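Local coordinates for microcin B17-processing protein McbC (Escherichia coli str. K-12 substr. MG1655, PDB 6GRH) that acts as the FMN-dependent oxidoreductase of the microcin B17 processing machinery, needed to turn the inactive McbA precursor into the active peptide, at residues R118-G123 against Y218-L223; C134-N139 against R172-G177; A21-F26 against R205-A210. All coordinates share one frame; numbering follows the deposited sequence.

Contact 1: residues R118-G123 against Y218-L223; sequences RPYPSG and YQNAVL. With FMN (flavin mononucleotide), chain O.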
loop_
_atom_site.group_PDB
_atom_site.type_symbol
_atom_site.label_atom_id
_atom_site.label_comp_id
_atom_site.label_asym_id
_atom_site.label_seq_id
_atom_site.Cartn_x
_atom_site.Cartn_y
_atom_site.Cartn_z
ATOM N N ARG D 118 7.195 32.727 12.247
ATOM C CA ARG D 118 8.438 32.356 11.563
ATOM C C ARG D 118 8.449 32.896 10.141
ATOM O O ARG D 118 7.397 33.214 9.590
ATOM C CB ARG D 118 8.551 30.843 11.526
ATOM C CG ARG D 118 8.438 30.203 12.890
ATOM C CD ARG D 118 8.733 28.713 12.806
ATOM N NE ARG D 118 8.131 28.027 13.931
ATOM C CZ ARG D 118 8.410 26.794 14.327
ATOM N NH1 ARG D 118 9.292 26.034 13.677
ATOM N NH2 ARG D 118 7.771 26.320 15.390
ATOM N N PRO D 119 9.641 32.977 9.525
ATOM C CA PRO D 119 9.768 33.478 8.143
ATOM C C PRO D 119 9.296 32.504 7.062
ATOM O O PRO D 119 9.552 32.740 5.877
ATOM C CB PRO D 119 11.272 33.759 8.008
ATOM C CG PRO D 119 11.916 32.865 8.997
ATOM C CD PRO D 119 10.964 32.727 10.139
ATOM N N TYR D 120 8.630 31.417 7.464
ATOM C CA TYR D 120 8.015 30.480 6.523
ATOM C C TYR D 120 6.680 30.054 7.133
ATOM O O TYR D 120 6.567 29.909 8.354
ATOM C CB TYR D 120 8.938 29.290 6.213
ATOM C CG TYR D 120 9.299 28.445 7.413
ATOM C CD1 TYR D 120 10.282 28.848 8.314
ATOM C CD2 TYR D 120 8.643 27.237 7.647
ATOM C CE1 TYR D 120 10.591 28.083 9.424
ATOM C CE2 TYR D 120 8.947 26.466 8.745
ATOM C CZ TYR D 120 9.911 26.889 9.635
ATOM O OH TYR D 120 10.183 26.101 10.734
ATOM N N PRO D 121 5.649 29.902 6.291
ATOM C CA PRO D 121 4.339 29.490 6.796
ATOM C C PRO D 121 4.264 27.983 7.052
ATOM O O PRO D 121 5.183 27.242 6.714
ATOM C CB PRO D 121 3.404 29.912 5.654
ATOM C CG PRO D 121 4.230 29.664 4.429
ATOM C CD PRO D 121 5.665 29.969 4.816
ATOM N N SER D 122 3.176 27.530 7.666
ATOM C CA SER D 122 2.966 26.097 7.920
ATOM C C SER D 122 1.479 25.808 8.054
ATOM O O SER D 122 0.754 26.569 8.714
ATOM C CB SER D 122 3.696 25.669 9.208
ATOM O OG SER D 122 3.427 24.323 9.531
ATOM N N GLY D 123 1.021 24.726 7.428
ATOM C CA GLY D 123 -0.372 24.310 7.566
ATOM C C GLY D 123 -0.777 24.194 9.025
ATOM O O GLY D 123 -0.115 23.512 9.804
ATOM N N TYR D 218 14.493 24.882 3.675
ATOM C CA TYR D 218 15.829 24.884 3.086
ATOM C C TYR D 218 16.011 26.028 2.077
ATOM O O TYR D 218 17.134 26.493 1.871
ATOM C CB TYR D 218 16.258 23.522 2.536
ATOM C CG TYR D 218 15.610 22.991 1.271
ATOM C CD1 TYR D 218 15.681 23.670 0.065
ATOM C CD2 TYR D 218 15.006 21.730 1.272
ATOM C CE1 TYR D 218 15.108 23.135 -1.088
ATOM C CE2 TYR D 218 14.442 21.180 0.123
ATOM C CZ TYR D 218 14.503 21.877 -1.054
ATOM O OH TYR D 218 13.924 21.345 -2.185
ATOM N N GLN D 219 14.915 26.488 1.475
ATOM C CA GLN D 219 14.986 27.588 0.525
ATOM C C GLN D 219 15.367 28.894 1.221
ATOM O O GLN D 219 16.193 29.635 0.713
ATOM C CB GLN D 219 13.667 27.750 -0.238
ATOM C CG GLN D 219 13.692 28.800 -1.351
ATOM C CD GLN D 219 14.739 28.565 -2.445
ATOM O OE1 GLN D 219 15.270 27.452 -2.608
ATOM N NE2 GLN D 219 15.047 29.638 -3.207
ATOM N N ASN D 220 14.780 29.163 2.380
ATOM C CA ASN D 220 15.218 30.286 3.224
ATOM C C ASN D 220 16.709 30.198 3.550
ATOM O O ASN D 220 17.418 31.220 3.559
ATOM C CB ASN D 220 14.432 30.346 4.540
ATOM C CG ASN D 220 13.174 31.164 4.433
ATOM O OD1 ASN D 220 12.765 31.539 3.340
ATOM N ND2 ASN D 220 12.536 31.433 5.586
ATOM N N ALA D 221 17.159 28.988 3.843
ATOM C CA ALA D 221 18.563 28.738 4.126
ATOM C C ALA D 221 19.466 28.979 2.906
ATOM O O ALA D 221 20.526 29.557 3.056
ATOM C CB ALA D 221 18.762 27.352 4.701
ATOM N N VAL D 222 19.032 28.570 1.716
ATOM C CA VAL D 222 19.719 28.904 0.441
ATOM C C VAL D 222 19.890 30.409 0.288
ATOM O O VAL D 222 20.993 30.905 0.002
ATOM C CB VAL D 222 18.967 28.351 -0.799
ATOM C CG1 VAL D 222 19.537 28.900 -2.104
ATOM C CG2 VAL D 222 19.003 26.822 -0.823
ATOM N N LEU D 223 18.792 31.128 0.482
ATOM C CA LEU D 223 18.772 32.572 0.300
ATOM C C LEU D 223 19.615 33.284 1.369
ATOM O O LEU D 223 20.390 34.157 1.043
ATOM C CB LEU D 223 17.339 33.097 0.263
ATOM C CG LEU D 223 16.460 32.568 -0.877
ATOM C CD1 LEU D 223 15.016 33.026 -0.670
ATOM C CD2 LEU D 223 16.994 32.970 -2.245
HETATM N N1 FMN O . -4.486 28.717 5.715
HETATM C C2 FMN O . -5.830 28.566 5.586
HETATM O O2 FMN O . -6.555 29.453 6.071
HETATM N N3 FMN O . -6.385 27.501 4.960
HETATM C C4 FMN O . -5.634 26.518 4.409
HETATM O O4 FMN O . -6.159 25.545 3.825
HETATM C C4A FMN O . -4.157 26.602 4.520
HETATM N N5 FMN O . -3.333 25.656 4.010
HETATM C C5A FMN O . -1.984 25.775 4.118
HETATM C C6 FMN O . -1.170 24.789 3.569
HETATM C C7 FMN O . 0.216 24.867 3.657
HETATM C C7M FMN O . 1.072 23.779 3.055
HETATM C C8 FMN O . 0.846 26.030 4.336
HETATM C C8M FMN O . 2.342 26.127 4.433
HETATM C C9 FMN O . 0.044 27.030 4.887
HETATM C C9A FMN O . -1.362 26.955 4.807
HETATM N N10 FMN O . -2.215 27.955 5.355
HETATM C C10 FMN O . -3.617 27.796 5.223
HETATM C "C1'" FMN O . -1.696 29.145 6.040
HETATM C "C2'" FMN O . -1.367 28.808 7.477
HETATM O "O2'" FMN O . -2.591 28.597 8.208
HETATM C "C3'" FMN O . -0.499 29.918 8.082
HETATM O "O3'" FMN O . 0.780 29.939 7.436
HETATM C "C4'" FMN O . -0.292 29.763 9.586
HETATM O "O4'" FMN O . -1.554 29.859 10.249
HETATM C "C5'" FMN O . 0.624 30.824 10.191
HETATM O "O5'" FMN O . 0.089 32.117 9.915
HETATM P P FMN O . 0.942 33.213 9.117
HETATM O O1P FMN O . 1.239 32.629 7.755
HETATM O O2P FMN O . -0.006 34.394 9.046
HETATM O O3P FMN O . 2.123 33.401 10.018
#
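Asn-220 reaches from helix 204-227 to the backbone of Pro-119 in the loop 118-123. Its CB leaves the helix toward the loop and CG follows. The amide then forks. ND2 lies 3.3 Å from Pro-119 O and gives it a weak but nearly straight hydrogen bond, with an N-H...O angle of 166°. The same nitrogen sits beside the proline ring, 3.6 Å from Pro-119 CB. It also comes within 4.2 Å of Tyr-120 CB. The stronger partner of ND2 is Ala-107 O, near the end of helix 97-108. The other branch, OD1, accepts from Gln-219 NE2 of the second subunit, which also bonds to Pro-119 O. Both polar atoms of the buried amide are therefore used.

Within the loop, Arg-118 NH1 donates to Tyr-120 OH at 3.1 Å, with the hydroxyl tilted from the guanidinium plane. Pro-121, Ser-122 and Gly-123 belong to the FMN pocket. Ser-122 N makes a weak bond of 3.4 Å to the ribityl O3' of FMN, and Pro-121 CB lies 3.2 Å from that oxygen. The chemistry implies that one amide joins the flavin-binding loop, two helices and the subunit interface by hydrogen bonds, of which the one to Pro-119 O is weak.

Contact 2: residues C134-N139 against R172-G177; sequences CRLSEN and RSLSGG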
loop_
_atom_site.group_PDB
_atom_site.type_symbol
_atom_site.label_atom_id
_atom_site.label_comp_id
_atom_site.label_asym_id
_atom_site.label_seq_id
_atom_site.Cartn_x
_atom_site.Cartn_y
_atom_site.Cartn_z
ATOM N N CYS D 134 24.532 19.738 12.265
ATOM C CA CYS D 134 25.607 18.744 12.360
ATOM C C CYS D 134 26.947 19.398 12.078
ATOM O O CYS D 134 27.143 19.955 10.997
ATOM C CB CYS D 134 25.351 17.590 11.374
ATOM S SG CYS D 134 23.923 16.565 11.819
ATOM N N ARG D 135 27.866 19.337 13.049
ATOM C CA ARG D 135 29.204 19.915 12.909
ATOM C C ARG D 135 30.111 18.862 12.259
ATOM O O ARG D 135 30.222 17.758 12.773
ATOM C CB ARG D 135 29.742 20.325 14.280
ATOM C CG ARG D 135 31.174 20.813 14.284
ATOM C CD ARG D 135 31.515 21.463 15.621
ATOM N NE ARG D 135 32.923 21.813 15.702
ATOM C CZ ARG D 135 33.913 20.978 16.044
ATOM N NH1 ARG D 135 33.685 19.699 16.353
ATOM N NH2 ARG D 135 35.154 21.437 16.073
ATOM N N LEU D 136 30.745 19.209 11.143
ATOM C CA LEU D 136 31.410 18.225 10.265
ATOM C C LEU D 136 32.902 18.389 10.070
ATOM O O LEU D 136 33.519 17.536 9.416
ATOM C CB LEU D 136 30.779 18.248 8.875
ATOM C CG LEU D 136 29.290 17.936 8.796
ATOM C CD1 LEU D 136 28.845 17.998 7.354
ATOM C CD2 LEU D 136 29.029 16.570 9.390
ATOM N N SER D 137 33.472 19.475 10.586
ATOM C CA SER D 137 34.911 19.719 10.487
ATOM C C SER D 137 35.422 20.207 11.826
ATOM O O SER D 137 34.741 20.983 12.503
ATOM C CB SER D 137 35.176 20.793 9.435
ATOM O OG SER D 137 36.492 21.321 9.543
ATOM N N GLU D 138 36.646 19.801 12.183
ATOM C CA GLU D 138 37.309 20.375 13.350
ATOM C C GLU D 138 37.722 21.834 13.129
ATOM O O GLU D 138 38.091 22.499 14.084
ATOM C CB GLU D 138 38.504 19.517 13.804
ATOM C CG GLU D 138 38.113 18.088 14.219
ATOM C CD GLU D 138 37.021 17.992 15.306
ATOM O OE1 GLU D 138 36.991 18.821 16.262
ATOM O OE2 GLU D 138 36.193 17.055 15.210
ATOM N N ASN D 139 37.649 22.320 11.886
ATOM C CA ASN D 139 37.798 23.751 11.598
ATOM C C ASN D 139 36.509 24.561 11.762
ATOM O O ASN D 139 36.468 25.743 11.432
ATOM C CB ASN D 139 38.393 23.974 10.196
ATOM C CG ASN D 139 39.889 24.142 10.219
ATOM O OD1 ASN D 139 40.438 24.833 11.081
ATOM N ND2 ASN D 139 40.558 23.550 9.242
ATOM N N ARG D 172 30.507 10.741 7.486
ATOM C CA ARG D 172 30.321 9.478 6.774
ATOM C C ARG D 172 28.826 9.217 6.532
ATOM O O ARG D 172 28.413 8.962 5.396
ATOM C CB ARG D 172 30.980 8.326 7.544
ATOM C CG ARG D 172 30.838 6.972 6.884
ATOM C CD ARG D 172 31.557 5.879 7.657
ATOM N NE ARG D 172 30.885 4.597 7.421
ATOM C CZ ARG D 172 31.101 3.782 6.381
ATOM N NH1 ARG D 172 32.020 4.065 5.443
ATOM N NH2 ARG D 172 30.391 2.653 6.294
ATOM N N SER D 173 28.020 9.338 7.585
ATOM C CA SER D 173 26.570 9.075 7.463
ATOM C C SER D 173 25.841 10.040 6.512
ATOM O O SER D 173 24.979 9.629 5.711
ATOM C CB SER D 173 25.902 9.033 8.846
ATOM O OG SER D 173 25.644 10.337 9.367
ATOM N N LEU D 174 26.190 11.317 6.565
ATOM C CA LEU D 174 25.471 12.325 5.748
ATOM C C LEU D 174 25.858 12.358 4.268
ATOM O O LEU D 174 25.070 12.748 3.441
ATOM C CB LEU D 174 25.692 13.712 6.341
ATOM C CG LEU D 174 25.084 13.986 7.716
ATOM C CD1 LEU D 174 25.515 15.351 8.202
ATOM C CD2 LEU D 174 23.588 13.961 7.620
ATOM N N SER D 175 27.080 11.976 3.948
ATOM C CA SER D 175 27.644 12.197 2.610
ATOM C C SER D 175 27.413 11.021 1.673
ATOM O O SER D 175 27.695 11.121 0.477
ATOM C CB SER D 175 29.140 12.490 2.717
ATOM O OG SER D 175 29.826 11.402 3.309
ATOM N N GLY D 176 26.945 9.904 2.232
ATOM C CA GLY D 176 26.634 8.701 1.479
ATOM C C GLY D 176 27.748 8.217 0.585
ATOM O O GLY D 176 28.921 8.293 0.938
ATOM N N GLY D 177 27.384 7.744 -0.595
ATOM C CA GLY D 177 28.364 7.236 -1.536
ATOM C C GLY D 177 29.260 8.256 -2.210
ATOM O O GLY D 177 30.330 7.898 -2.654
#
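The end of strand 129-135 and the loop after it pass the last turn of helix 167-175, with Cys-134 CA 9.2 Å from Leu-174 CA, a spacing bridged by side chains. Leu-174 carries the helix side. Its CD1 methyl lies 3.9 Å from Cys-134 CB and 3.9 Å from Leu-136 CD2. Cys-134 SG is a little farther from the same methyl, at 4.1 Å. Leu-174 CG stands anti to the carbonyl carbon (chi1 -67°), and an extended second torsion carries CD1 out to both residues. Leu-136 and Leu-174 meet at a slant, one methyl against another. The contact is purely apolar and buried. Ala-188 and Val-190 of strand 187-194 and Leu-170 of the same helix add to it.

Arg-135 lies between Cys-134 and Leu-136 in sequence. Its NH2 forms a salt bridge of 3.2 Å to Glu-138 OE1, which lies in the guanidinium plane but is met from above the carboxylate plane. Ser-137 OG accepts from Asn-139 N at 2.8 Å, an ST turn. Soon after Leu-174, Gly-176 leaves helical geometry with positive phi (52°). The arrangement is that of a helix packed on an antiparallel sheet, within the nitroreductase-family region.

Contact 3: residues A21-F26 against R205-A210; sequences AIVKDF and RGYRMA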
loop_
_atom_site.group_PDB
_atom_site.type_symbol
_atom_site.label_atom_id
_atom_site.label_comp_id
_atom_site.label_asym_id
_atom_site.label_seq_id
_atom_site.Cartn_x
_atom_site.Cartn_y
_atom_site.Cartn_z
ATOM N N ALA D 21 0.718 4.165 10.000
ATOM C CA ALA D 21 1.362 2.990 9.411
ATOM C C ALA D 21 1.459 3.086 7.905
ATOM O O ALA D 21 2.503 2.801 7.347
ATOM C CB ALA D 21 0.623 1.711 9.801
ATOM N N ILE D 22 0.374 3.517 7.259
ATOM C CA ILE D 22 0.356 3.640 5.808
ATOM C C ILE D 22 1.358 4.687 5.333
ATOM O O ILE D 22 2.081 4.462 4.323
ATOM C CB ILE D 22 -1.082 3.908 5.294
ATOM C CG1 ILE D 22 -1.905 2.609 5.488
ATOM C CG2 ILE D 22 -1.095 4.367 3.833
ATOM C CD1 ILE D 22 -3.404 2.715 5.226
ATOM N N VAL D 23 1.439 5.807 6.052
ATOM C CA VAL D 23 2.390 6.838 5.719
ATOM C C VAL D 23 3.849 6.348 5.916
ATOM O O VAL D 23 4.700 6.548 5.042
ATOM C CB VAL D 23 2.113 8.142 6.489
ATOM C CG1 VAL D 23 3.232 9.135 6.283
ATOM C CG2 VAL D 23 0.791 8.766 6.037
ATOM N N LYS D 24 4.139 5.695 7.039
ATOM C CA LYS D 24 5.487 5.173 7.244
ATOM C C LYS D 24 5.892 4.134 6.200
ATOM O O LYS D 24 7.043 4.124 5.738
ATOM C CB LYS D 24 5.631 4.573 8.630
ATOM C CG LYS D 24 5.672 5.560 9.784
ATOM C CD LYS D 24 5.561 4.699 11.054
ATOM C CE LYS D 24 6.028 5.391 12.275
ATOM N NZ LYS D 24 6.076 4.422 13.429
ATOM N N ASP D 25 4.952 3.243 5.862
ATOM C CA ASP D 25 5.175 2.234 4.858
ATOM C C ASP D 25 5.584 2.876 3.541
ATOM O O ASP D 25 6.417 2.340 2.844
ATOM C CB ASP D 25 3.919 1.431 4.566
ATOM C CG ASP D 25 3.590 0.418 5.624
ATOM O OD1 ASP D 25 4.421 0.147 6.528
ATOM O OD2 ASP D 25 2.448 -0.134 5.516
ATOM N N PHE D 26 4.897 3.952 3.162
ATOM C CA PHE D 26 5.199 4.624 1.928
ATOM C C PHE D 26 6.543 5.335 2.008
ATOM O O PHE D 26 7.386 5.213 1.124
ATOM C CB PHE D 26 4.139 5.643 1.573
ATOM C CG PHE D 26 4.469 6.401 0.329
ATOM C CD1 PHE D 26 4.370 5.772 -0.915
ATOM C CD2 PHE D 26 4.947 7.693 0.403
ATOM C CE1 PHE D 26 4.675 6.462 -2.087
ATOM C CE2 PHE D 26 5.266 8.376 -0.742
ATOM C CZ PHE D 26 5.134 7.761 -1.992
ATOM N N ARG D 205 -2.947 14.214 3.965
ATOM C CA ARG D 205 -2.571 15.501 3.391
ATOM C C ARG D 205 -1.510 16.234 4.237
ATOM O O ARG D 205 -0.706 16.995 3.703
ATOM C CB ARG D 205 -3.795 16.379 3.205
ATOM C CG ARG D 205 -3.611 17.493 2.187
ATOM C CD ARG D 205 -4.949 18.156 1.993
ATOM N NE ARG D 205 -5.100 19.101 0.903
ATOM C CZ ARG D 205 -5.407 18.818 -0.362
ATOM N NH1 ARG D 205 -5.543 17.594 -0.783
ATOM N NH2 ARG D 205 -5.586 19.811 -1.221
ATOM N N GLY D 206 -1.468 15.967 5.536
ATOM C CA GLY D 206 -0.416 16.536 6.388
ATOM C C GLY D 206 0.992 16.135 6.026
ATOM O O GLY D 206 1.937 16.926 6.195
ATOM N N TYR D 207 1.138 14.925 5.519
ATOM C CA TYR D 207 2.436 14.436 5.033
ATOM C C TYR D 207 2.915 15.270 3.855
ATOM O O TYR D 207 4.043 15.774 3.845
ATOM C CB TYR D 207 2.356 12.959 4.662
ATOM C CG TYR D 207 3.660 12.361 4.201
ATOM C CD1 TYR D 207 4.666 12.072 5.109
ATOM C CD2 TYR D 207 3.883 12.078 2.867
ATOM C CE1 TYR D 207 5.849 11.503 4.695
ATOM C CE2 TYR D 207 5.083 11.532 2.447
ATOM C CZ TYR D 207 6.057 11.258 3.362
ATOM O OH TYR D 207 7.245 10.698 2.945
ATOM N N ARG D 208 2.016 15.476 2.905
ATOM C CA ARG D 208 2.301 16.304 1.758
ATOM C C ARG D 208 2.679 17.739 2.226
ATOM O O ARG D 208 3.668 18.323 1.737
ATOM C CB ARG D 208 1.058 16.293 0.841
ATOM C CG ARG D 208 1.212 16.961 -0.502
ATOM C CD ARG D 208 -0.134 17.428 -1.059
ATOM N NE ARG D 208 -1.044 16.342 -1.407
ATOM C CZ ARG D 208 -2.189 16.516 -2.094
ATOM N NH1 ARG D 208 -2.578 17.718 -2.492
ATOM N NH2 ARG D 208 -2.953 15.484 -2.371
ATOM N N MET D 209 1.895 18.298 3.156
ATOM C CA MET D 209 2.158 19.630 3.737
ATOM C C MET D 209 3.519 19.701 4.445
ATOM O O MET D 209 4.246 20.694 4.298
ATOM C CB MET D 209 1.031 20.070 4.708
ATOM C CG MET D 209 -0.321 20.432 4.054
ATOM S SD MET D 209 -1.532 21.288 5.120
ATOM C CE MET D 209 -3.060 20.452 4.720
ATOM N N ALA D 210 3.865 18.658 5.200
ATOM C CA ALA D 210 5.154 18.611 5.906
ATOM C C ALA D 210 6.374 18.604 4.955
ATOM O O ALA D 210 7.363 19.301 5.206
ATOM C CB ALA D 210 5.202 17.408 6.812
#
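Val-23 and Tyr-207 face each other from two helices, and their side chains run past one another in opposite directions. The CG1 methyl of Val-23 does the touching. It lies 3.5 Å from Tyr-207 CD1 and 3.9 Å from both CG and CE1, so it sits by the CD1 flank of the ring. The approach is oblique to the ring plane. Tyr-207 CG stands anti to the backbone N (chi1 -178°), which sends the ring out from helix 204-227 toward helix 17-27. Val-23 CG1 takes the corresponding position on its own helix (chi1 172°).

Phe-26, one turn on from Val-23, meets the same side of the tyrosine ring plane, nearer the CE2 corner and more loosely. Tyr-207 CE2 lies 4.4 Å from Phe-26 CD2, at the edge of the phenylalanine ring and near its plane. The valine methyl and the phenylalanine edge thus share one side of the tyrosine ring. The tyrosine hydroxyl passes beyond them to hydrogen-bond with His-27 ND1.

Phe-26 also stacks on Phe-26 of the second subunit. Leu-199 of helix 195-199 touches both Val-23 and Tyr-207. Ile-193 of strand 187-194 packs on Tyr-207. Helix 17-27 lies against the start of helix 204-227, beside helix 195-199.

In the fold
Helix 17-27 opens contact 3, which closes a loop of 178 residues when the chain returns at the start of helix 204-227. Contact 1 begins within that loop at 118-123 and closes farther along the same helix, so contacts 1 and 3 cross. Contact 2, from 134-139 to 172-177, lies wholly within both larger loops and joins strand 129-135 to helix 167-175. Helix 204-227 links contacts 1 and 3, which touch, in the Met-209 conformer given, where Gly-123 meets Met-209, both pocket residues for FMN. Contact 2 lies across the chain's centre from both, about 12 Å from contact 1 by nearest atoms. Contacts 1 and 3 also reach the second subunit.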